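Side-chain contacts in N-acetylmuramoyl-L-alanine amidase (Clostridium intestinale URNW, PDB 6SRT), which probably cleaves the amide bond between N-acetylmuramic acid and L-alanine in bacterial peptidoglycan, as a zinc-dependent endolysin amidase: residues 57-62 / 69-74; 81-86 / 122-127. All coordinates share one frame; numbering follows the deposited sequence. Where two conformers were deposited one is given.

Contact 1 of 2, residues 57-62 / 69-74; sequences QKIDEI and SGIGYH. With PO4 (phosphate ion), chain E.
D60, on the helix that runs through residues 57-62, lies beside I71 of the irregular chain 69-74, their CA atoms only 4.0 Å apart, close enough for a side chain of the helix to reach the backbone of its neighbour directly. The polar half of the contact rests on one carboxylate oxygen: I71 N donates to D60 OD1 over 2.8 Å, with an N-H...O angle of 158°. The amide meets that oxygen on its anti side, 25° out of the carboxylate plane. D60 CG stands anti to the backbone N (chi1 -177°), which carries OD1 over to the loop, where it also lies 3.0 Å from G70 CA, a close approach at a residue without a side chain. The other oxygen, OD2, pairs with K64 further along the helix, a charge partner that probably favours the ionised carboxylate.

The apolar half is built on I59, whose CG2 branch does the touching. It packs at 3.8 Å against I71 CG1, and the two isoleucine side chains meet at a slant. The same methyl approaches Y73 CE2 at 4.0 Å, oblique to the ring. At the far end of that ring, Y73 OH donates over 2.6 Å to O4 of a phosphate ion, probably from the crystallisation liquor, the oxygen lying at the ring edge and in its plane. Helix 56-65 thus backs a tyrosine whose side chain lies close to the zinc ligand H47 and to the zinc ion itself, an arrangement belonging to the metal-site pocket of this Amidase_2 (PGRP-like) domain.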
# COMPACT_ATOMS: atom_id res chain seq x y z
N GLN A 57 0.73 3.37 -13.57
CA GLN A 57 0.16 4.49 -14.33
C GLN A 57 -1.35 4.31 -14.55
O GLN A 57 -2.10 5.33 -14.50
CB GLN A 57 0.89 4.66 -15.66
CG GLN A 57 2.37 5.03 -15.54
CD GLN A 57 3.33 3.88 -15.39
OE1 GLN A 57 2.92 2.70 -15.24
NE2 GLN A 57 4.63 4.18 -15.54
N LYS A 58 -1.83 3.09 -14.75
CA LYS A 58 -3.28 2.85 -14.89
C LYS A 58 -3.99 3.17 -13.58
O LYS A 58 -5.06 3.76 -13.59
CB LYS A 58 -3.55 1.42 -15.34
CG LYS A 58 -5.03 1.16 -15.52
CD LYS A 58 -5.60 1.84 -16.76
CE LYS A 58 -6.91 1.25 -17.22
NZ LYS A 58 -7.49 2.13 -18.25
N ILE A 59 -3.42 2.72 -12.46
CA ILE A 59 -4.03 3.06 -11.14
C ILE A 59 -4.10 4.59 -11.01
O ILE A 59 -5.10 5.12 -10.58
CB ILE A 59 -3.23 2.39 -10.01
CG1 ILE A 59 -3.33 0.87 -10.13
CG2 ILE A 59 -3.79 2.87 -8.73
CD1 ILE A 59 -2.57 0.13 -9.05
N ASP A 60 -3.00 5.26 -11.37
CA ASP A 60 -2.97 6.73 -11.27
C ASP A 60 -4.08 7.38 -12.10
O ASP A 60 -4.73 8.32 -11.59
CB ASP A 60 -1.61 7.19 -11.73
CG ASP A 60 -1.41 8.67 -11.62
OD1 ASP A 60 -1.26 9.15 -10.48
OD2 ASP A 60 -1.39 9.36 -12.67
N GLU A 61 -4.32 6.85 -13.29
CA GLU A 61 -5.40 7.36 -14.16
C GLU A 61 -6.74 7.21 -13.45
O GLU A 61 -7.58 8.12 -13.46
CB GLU A 61 -5.37 6.67 -15.51
CG GLU A 61 -6.55 6.92 -16.41
CD GLU A 61 -6.44 6.00 -17.64
OE1 GLU A 61 -5.33 5.91 -18.17
OE2 GLU A 61 -7.37 5.25 -17.88
N ILE A 62 -7.02 6.01 -12.96
CA ILE A 62 -8.31 5.78 -12.25
C ILE A 62 -8.48 6.68 -11.05
O ILE A 62 -9.54 7.23 -10.80
CB ILE A 62 -8.43 4.28 -11.91
CG1 ILE A 62 -8.42 3.43 -13.18
CG2 ILE A 62 -9.63 4.01 -11.00
CD1 ILE A 62 -8.30 1.98 -12.88
N SER A 69 -5.40 13.37 -6.47
CA SER A 69 -4.31 13.96 -7.25
C SER A 69 -3.70 12.95 -8.23
O SER A 69 -3.16 13.29 -9.29
CB SER A 69 -3.26 14.49 -6.28
OG SER A 69 -2.26 15.19 -7.03
N GLY A 70 -3.72 11.65 -7.86
CA GLY A 70 -3.10 10.56 -8.59
C GLY A 70 -3.13 9.35 -7.68
O GLY A 70 -3.90 9.33 -6.69
N ILE A 71 -2.37 8.35 -8.06
CA ILE A 71 -2.30 7.07 -7.32
C ILE A 71 -2.33 7.36 -5.84
O ILE A 71 -1.48 8.11 -5.30
CB ILE A 71 -1.11 6.25 -7.78
CG1 ILE A 71 -1.07 4.89 -7.02
CG2 ILE A 71 0.18 6.99 -7.70
CD1 ILE A 71 -0.24 3.85 -7.69
N GLY A 72 -3.31 6.73 -5.15
CA GLY A 72 -3.55 7.03 -3.75
C GLY A 72 -2.73 6.22 -2.78
O GLY A 72 -2.69 6.56 -1.60
N TYR A 73 -2.15 5.11 -3.25
CA TYR A 73 -1.30 4.24 -2.43
C TYR A 73 0.12 4.83 -2.40
O TYR A 73 0.56 5.39 -3.40
CB TYR A 73 -1.23 2.83 -3.07
CG TYR A 73 -2.57 2.25 -3.39
CD1 TYR A 73 -3.55 2.04 -2.45
CD2 TYR A 73 -2.84 1.92 -4.72
CE1 TYR A 73 -4.75 1.43 -2.79
CE2 TYR A 73 -4.02 1.31 -5.08
CZ TYR A 73 -5.01 1.13 -4.13
OH TYR A 73 -6.16 0.49 -4.49
N HIS A 74 0.82 4.60 -1.29
CA HIS A 74 2.25 4.93 -1.22
C HIS A 74 3.11 3.90 -1.97
O HIS A 74 4.18 4.27 -2.48
CB HIS A 74 2.68 5.05 0.21
CG HIS A 74 1.98 6.17 0.90
ND1 HIS A 74 0.79 5.97 1.57
CD2 HIS A 74 2.32 7.49 0.98
CE1 HIS A 74 0.40 7.17 2.01
NE2 HIS A 74 1.31 8.12 1.68
P PO4 E . -9.22 -0.28 -2.90
O1 PO4 E . -9.85 -0.39 -1.57
O2 PO4 E . -9.91 0.73 -3.80
O3 PO4 E . -9.30 -1.71 -3.63
O4 PO4 E . -7.85 0.12 -2.56

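Contact 2 of 2, residues 81-86 / 122-127; sequences GTIYRG and MTSLIA
Helix-on-sheet packing, the basic layering of an alpha/beta domain such as this Amidase_2 (PGRP-like) fold, brings S124 of helix 119-136 against G81 and I83 at the start of strand 83-85. The strand belongs to the mixed central sheet, between strands 24-25 and 75-77, and the helix also touches I77 of strand 75-77 through S124 and L125. The join is small, burying 123 Å² in all, and rests on one serine that makes both a polar and an apolar contact.

S124 is the centre of the contact: its beta carbon points toward the strand segment, and its hydroxyl ends close to the turn that leads into the strand. I83, on the strand, also points at its partner, and it is the CG1-CD1 arm, not CG2, that reaches the serine. With CG1 anti to the carbonyl carbon (chi1 -54°), the arm extends to the serine, where CG1 lies 3.8 Å from S124 CB and CD1 lies 3.9 Å from the same atom. The serine's methylene adds to the apolar surround of I83, which is buried and also touches F75 of the adjoining strand and P22.

G81 takes part through its carbonyl, and its positive phi of 93° is one that glycine adopts readily. The S124 hydroxyl also makes a weak hydrogen bond back to Q120 O, one turn earlier in its own helix. Its main bond ties helix to turn: S124 OG donates to G81 O over 2.6 Å, in the carbonyl plane and on a lone pair, with a C=O...O angle of 130°.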
# COMPACT_ATOMS: atom_id res chain seq x y z
N GLY A 81 6.38 -9.34 -7.56
CA GLY A 81 7.05 -8.81 -6.37
C GLY A 81 7.59 -7.41 -6.58
O GLY A 81 8.08 -6.84 -5.60
N THR A 82 7.51 -6.85 -7.77
CA THR A 82 8.06 -5.50 -7.99
C THR A 82 7.28 -4.50 -7.14
O THR A 82 6.05 -4.50 -7.19
CB THR A 82 8.00 -5.09 -9.47
OG1 THR A 82 8.71 -6.09 -10.24
CG2 THR A 82 8.68 -3.74 -9.65
N ILE A 83 8.04 -3.68 -6.43
CA ILE A 83 7.46 -2.63 -5.56
C ILE A 83 7.57 -1.33 -6.34
O ILE A 83 8.68 -0.83 -6.55
CB ILE A 83 8.12 -2.53 -4.20
CG1 ILE A 83 8.15 -3.85 -3.43
CG2 ILE A 83 7.45 -1.40 -3.44
CD1 ILE A 83 9.14 -3.81 -2.32
N TYR A 84 6.45 -0.73 -6.69
CA TYR A 84 6.42 0.58 -7.31
C TYR A 84 6.03 1.63 -6.29
O TYR A 84 5.10 1.48 -5.51
CB TYR A 84 5.39 0.67 -8.42
CG TYR A 84 5.74 -0.21 -9.58
CD1 TYR A 84 6.64 0.16 -10.54
CD2 TYR A 84 5.22 -1.49 -9.67
CE1 TYR A 84 6.89 -0.62 -11.67
CE2 TYR A 84 5.56 -2.34 -10.72
CZ TYR A 84 6.40 -1.92 -11.74
OH TYR A 84 6.70 -2.74 -12.80
N ARG A 85 6.74 2.74 -6.32
CA ARG A 85 6.34 3.94 -5.56
C ARG A 85 5.05 4.49 -6.18
O ARG A 85 4.95 4.58 -7.39
CB ARG A 85 7.43 5.00 -5.56
CG ARG A 85 7.14 5.96 -4.43
CD ARG A 85 7.99 6.80 -3.77
NE ARG A 85 9.26 6.26 -3.52
CZ ARG A 85 9.70 5.91 -2.33
NH1 ARG A 85 8.92 5.85 -1.27
NH2 ARG A 85 10.97 5.58 -2.22
N GLY A 86 4.18 4.95 -5.28
CA GLY A 86 2.99 5.73 -5.67
C GLY A 86 3.14 7.16 -5.17
O GLY A 86 4.00 7.91 -5.61
N MET A 122 4.49 -11.82 -1.21
CA MET A 122 4.69 -12.01 0.24
C MET A 122 6.08 -11.48 0.63
O MET A 122 6.19 -10.79 1.65
CB MET A 122 4.51 -13.48 0.61
CG MET A 122 4.40 -13.72 2.09
SD MET A 122 2.93 -13.01 2.80
CE MET A 122 3.15 -13.58 4.49
N THR A 123 7.11 -11.88 -0.09
CA THR A 123 8.49 -11.44 0.20
C THR A 123 8.54 -9.92 0.22
O THR A 123 9.13 -9.35 1.16
CB THR A 123 9.48 -12.07 -0.84
OG1 THR A 123 9.45 -13.49 -0.70
CG2 THR A 123 10.86 -11.47 -0.69
N SER A 124 7.98 -9.30 -0.80
CA SER A 124 7.99 -7.83 -0.91
C SER A 124 7.15 -7.22 0.22
O SER A 124 7.55 -6.15 0.81
CB SER A 124 7.58 -7.38 -2.25
OG SER A 124 8.56 -7.76 -3.17
N LEU A 125 5.98 -7.77 0.54
CA LEU A 125 5.13 -7.22 1.62
C LEU A 125 5.93 -7.21 2.91
O LEU A 125 5.87 -6.23 3.69
CB LEU A 125 3.85 -8.05 1.78
CG LEU A 125 2.77 -7.71 0.75
CD1 LEU A 125 1.80 -8.83 0.60
CD2 LEU A 125 2.06 -6.39 1.12
N ILE A 126 6.63 -8.27 3.26
CA ILE A 126 7.38 -8.33 4.52
C ILE A 126 8.52 -7.32 4.47
O ILE A 126 8.72 -6.59 5.47
CB ILE A 126 7.88 -9.75 4.78
CG1 ILE A 126 6.74 -10.74 4.91
CG2 ILE A 126 8.77 -9.82 6.01
CD1 ILE A 126 5.72 -10.41 5.92
N ALA A 127 9.29 -7.32 3.40
CA ALA A 127 10.48 -6.45 3.36
C ALA A 127 10.04 -4.99 3.41
O ALA A 127 10.66 -4.17 4.14
CB ALA A 127 11.28 -6.72 2.15

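How the contacts relate
Contact 1 closes before contact 2 opens along the chain, and their centres lie about 17 Å apart within one amidase domain. They nevertheless meet at the central sheet: the loop 69-74 runs into strand 75-77, which pairs antiparallel with strand 83-85 of contact 2. At this junction H74 O and G86 N, 2.9 Å apart, probably form a hydrogen bond, and I71 CG2 packs on G86 CA at 3.7 Å. A single hairpin is thus held by different helices, 56-65 near its entry and 119-136 at its turn. Contact 1 borders the zinc site, whereas contact 2 is structural packing away from it.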